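Local coordinates for protein SusD homolog (Bacteroides thetaiotaomicron, PDB 4MRU) that probably binds mucin O-glycans at the cell surface as a SusD-like, TPR-type outer-membrane lipoprotein of a gut bacterium, at residues A[117-122]-A[204-209]. Sequence-based numbering, arbitrary orientation.
Sequences IMQRVT and LRMAMR. With EDO (1,2-ethanediol), chain F.
Arg205 NH1 is gripped from two sides: it donates to Gln119 OE1 at 3.1 Å and to O1 of a bound 1,2-ethanediol at 2.9 Å, both acceptors nearly coplanar with the guanidinium, beyond its rim. The bond to glutamine bends to 153° at the hydrogen and lands on a carbonyl lone pair in the amide plane, although the amide and guanidinium planes themselves stand perpendicular. The diol, probably from the crystallisation liquor, bridges NH1 and NH2, its O2 accepting from Arg205 NH2 at 3.1 Å. Salt-bridged through NE to Glu329, Arg205 is fastened along its edges, which should fix its rotation. Gln119 CG leaves anti to the backbone N (chi1 172°) and the chain then bends at chi2, which turns the amide across the gap with OE1 to Arg205 and NE2 to Arg209. The latter approach, 3.3 Å from Gln119 NE2 to Arg209 NH2, joins two donors and is no bond; Asp123 reconciles them, its OD2 accepting from NE2 and salt-bridging NH2. Glu429 and Glu433 also pair with Arg209, so the two buried arginines sit among carboxylates that probably balance their charge. Nonpolar contact is slight: Gln119 CG meets Met206 CG (selenomethionine) at 3.9 Å, the two chains running past each other in opposite directions. A leucine in place of Arg205 would probably leave Gln119 OE1 without this donor and Glu329 without this salt-bridge partner. Segments 117-122 and 204-209, on helices 104-125 and 192-209, run nearly parallel (18°), their axes no closer than 12.3 Å, so long polar side chains bridge them while Met206 packs onto Met159 and Phe160 of helix 152-173. Such a buried polar bridge links neighbouring helices within the TPR-like helical core of a SusD-family protein.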
loop_
_atom_site.group_PDB
_atom_site.type_symbol
_atom_site.label_atom_id
_atom_site.label_comp_id
_atom_site.label_asym_id
_atom_site.label_seq_id
_atom_site.Cartn_x
_atom_site.Cartn_y
_atom_site.Cartn_z
ATOM N N ILE A 117 -7.376 -4.555 7.660
ATOM C CA ILE A 117 -6.405 -3.871 8.505
ATOM C C ILE A 117 -5.114 -4.676 8.598
ATOM O O ILE A 117 -4.009 -4.168 8.419
ATOM C CB ILE A 117 -6.956 -3.698 9.937
ATOM C CG1 ILE A 117 -8.095 -2.711 9.934
ATOM C CG2 ILE A 117 -5.861 -3.208 10.880
ATOM C CD1 ILE A 117 -9.001 -2.783 11.158
HETATM N N MSE A 118 -5.281 -5.962 8.887
HETATM C CA MSE A 118 -4.141 -6.774 9.248
HETATM C C MSE A 118 -3.381 -7.344 8.057
HETATM O O MSE A 118 -2.224 -7.766 8.214
HETATM C CB MSE A 118 -4.616 -7.927 10.115
HETATM C CG MSE A 118 -5.160 -7.455 11.464
HETATM SE SE MSE A 118 -3.767 -6.482 12.497
HETATM C CE MSE A 118 -4.918 -5.585 13.836
ATOM N N GLN A 119 -3.989 -7.387 6.876
ATOM C CA GLN A 119 -3.230 -7.749 5.667
ATOM C C GLN A 119 -2.009 -6.823 5.523
ATOM O O GLN A 119 -0.888 -7.258 5.194
ATOM C CB GLN A 119 -4.119 -7.716 4.411
ATOM C CG GLN A 119 -3.400 -7.891 3.061
ATOM C CD GLN A 119 -3.211 -6.554 2.377
ATOM O OE1 GLN A 119 -4.161 -5.982 1.850
ATOM N NE2 GLN A 119 -1.998 -6.026 2.414
ATOM N N ARG A 120 -2.203 -5.553 5.818
ATOM C CA ARG A 120 -1.143 -4.567 5.714
ATOM C C ARG A 120 -0.073 -4.853 6.776
ATOM O O ARG A 120 1.129 -4.796 6.505
ATOM C CB ARG A 120 -1.681 -3.161 5.880
ATOM C CG ARG A 120 -2.455 -2.615 4.686
ATOM C CD ARG A 120 -3.499 -1.612 5.087
ATOM N NE ARG A 120 -2.967 -0.575 5.991
ATOM C CZ ARG A 120 -2.320 0.512 5.577
ATOM N NH1 ARG A 120 -2.059 0.702 4.280
ATOM N NH2 ARG A 120 -1.875 1.362 6.455
ATOM N N VAL A 121 -0.506 -5.152 7.986
ATOM C CA VAL A 121 0.434 -5.355 9.078
ATOM C C VAL A 121 1.311 -6.587 8.865
ATOM O O VAL A 121 2.511 -6.525 9.058
ATOM C CB VAL A 121 -0.306 -5.450 10.433
ATOM C CG1 VAL A 121 0.652 -5.659 11.580
ATOM C CG2 VAL A 121 -1.124 -4.165 10.653
ATOM N N THR A 122 0.734 -7.721 8.456
ATOM C CA THR A 122 1.586 -8.866 8.199
ATOM C C THR A 122 2.520 -8.587 6.996
ATOM O O THR A 122 3.657 -9.054 7.003
ATOM C CB THR A 122 0.843 -10.204 7.984
ATOM O OG1 THR A 122 1.820 -11.254 7.830
ATOM C CG2 THR A 122 -0.040 -10.195 6.788
ATOM N N LEU A 204 -8.220 -11.062 -4.602
ATOM C CA LEU A 204 -7.372 -10.994 -5.785
ATOM C C LEU A 204 -5.980 -10.413 -5.469
ATOM O O LEU A 204 -4.959 -10.941 -5.891
ATOM C CB LEU A 204 -8.067 -10.160 -6.858
ATOM C CG LEU A 204 -7.302 -9.926 -8.163
ATOM C CD1 LEU A 204 -6.933 -11.246 -8.822
ATOM C CD2 LEU A 204 -8.130 -9.078 -9.101
ATOM N N ARG A 205 -5.963 -9.312 -4.726
ATOM C CA ARG A 205 -4.711 -8.679 -4.337
ATOM C C ARG A 205 -3.831 -9.646 -3.535
ATOM O O ARG A 205 -2.672 -9.811 -3.810
ATOM C CB ARG A 205 -4.999 -7.452 -3.485
ATOM C CG ARG A 205 -3.756 -6.735 -3.031
ATOM C CD ARG A 205 -4.041 -5.794 -1.853
ATOM N NE ARG A 205 -4.426 -4.467 -2.314
ATOM C CZ ARG A 205 -4.792 -3.480 -1.495
ATOM N NH1 ARG A 205 -4.837 -3.695 -0.182
ATOM N NH2 ARG A 205 -5.114 -2.293 -1.993
HETATM N N MSE A 206 -4.434 -10.277 -2.536
HETATM C CA MSE A 206 -3.710 -11.187 -1.661
HETATM C C MSE A 206 -3.269 -12.439 -2.382
HETATM O O MSE A 206 -2.161 -12.921 -2.153
HETATM C CB MSE A 206 -4.629 -11.550 -0.515
HETATM C CG MSE A 206 -4.826 -10.371 0.433
HETATM SE SE MSE A 206 -6.182 -10.853 1.801
HETATM C CE MSE A 206 -5.611 -12.695 2.241
ATOM N N ALA A 207 -4.086 -12.949 -3.289
ATOM C CA ALA A 207 -3.649 -14.064 -4.140
ATOM C C ALA A 207 -2.411 -13.696 -4.947
ATOM O O ALA A 207 -1.452 -14.468 -5.016
ATOM C CB ALA A 207 -4.784 -14.525 -5.048
HETATM N N MSE A 208 -2.404 -12.526 -5.594
HETATM C CA MSE A 208 -1.275 -12.161 -6.460
HETATM C C MSE A 208 0.001 -12.024 -5.640
HETATM O O MSE A 208 1.078 -12.397 -6.091
HETATM C CB MSE A 208 -1.584 -10.848 -7.212
HETATM C CG MSE A 208 -0.665 -10.649 -8.408
HETATM SE SE MSE A 208 -0.989 -12.013 -9.819
HETATM C CE MSE A 208 -2.896 -11.702 -10.074
ATOM N N ARG A 209 -0.148 -11.617 -4.392
ATOM C CA ARG A 209 0.955 -11.428 -3.460
ATOM C C ARG A 209 1.728 -12.711 -3.275
ATOM O O ARG A 209 2.934 -12.647 -3.079
ATOM C CB ARG A 209 0.468 -10.917 -2.091
ATOM C CG ARG A 209 1.606 -10.405 -1.220
ATOM C CD ARG A 209 1.974 -8.930 -1.476
ATOM N NE ARG A 209 1.016 -8.075 -0.783
ATOM C CZ ARG A 209 0.326 -7.060 -1.276
ATOM N NH1 ARG A 209 0.474 -6.630 -2.528
ATOM N NH2 ARG A 209 -0.509 -6.435 -0.450
HETATM C C1 EDO F . -6.396 -1.580 1.933
HETATM O O1 EDO F . -5.067 -2.043 2.197
HETATM C C2 EDO F . -6.186 -0.157 1.543
HETATM O O2 EDO F . -5.419 -0.249 0.356
#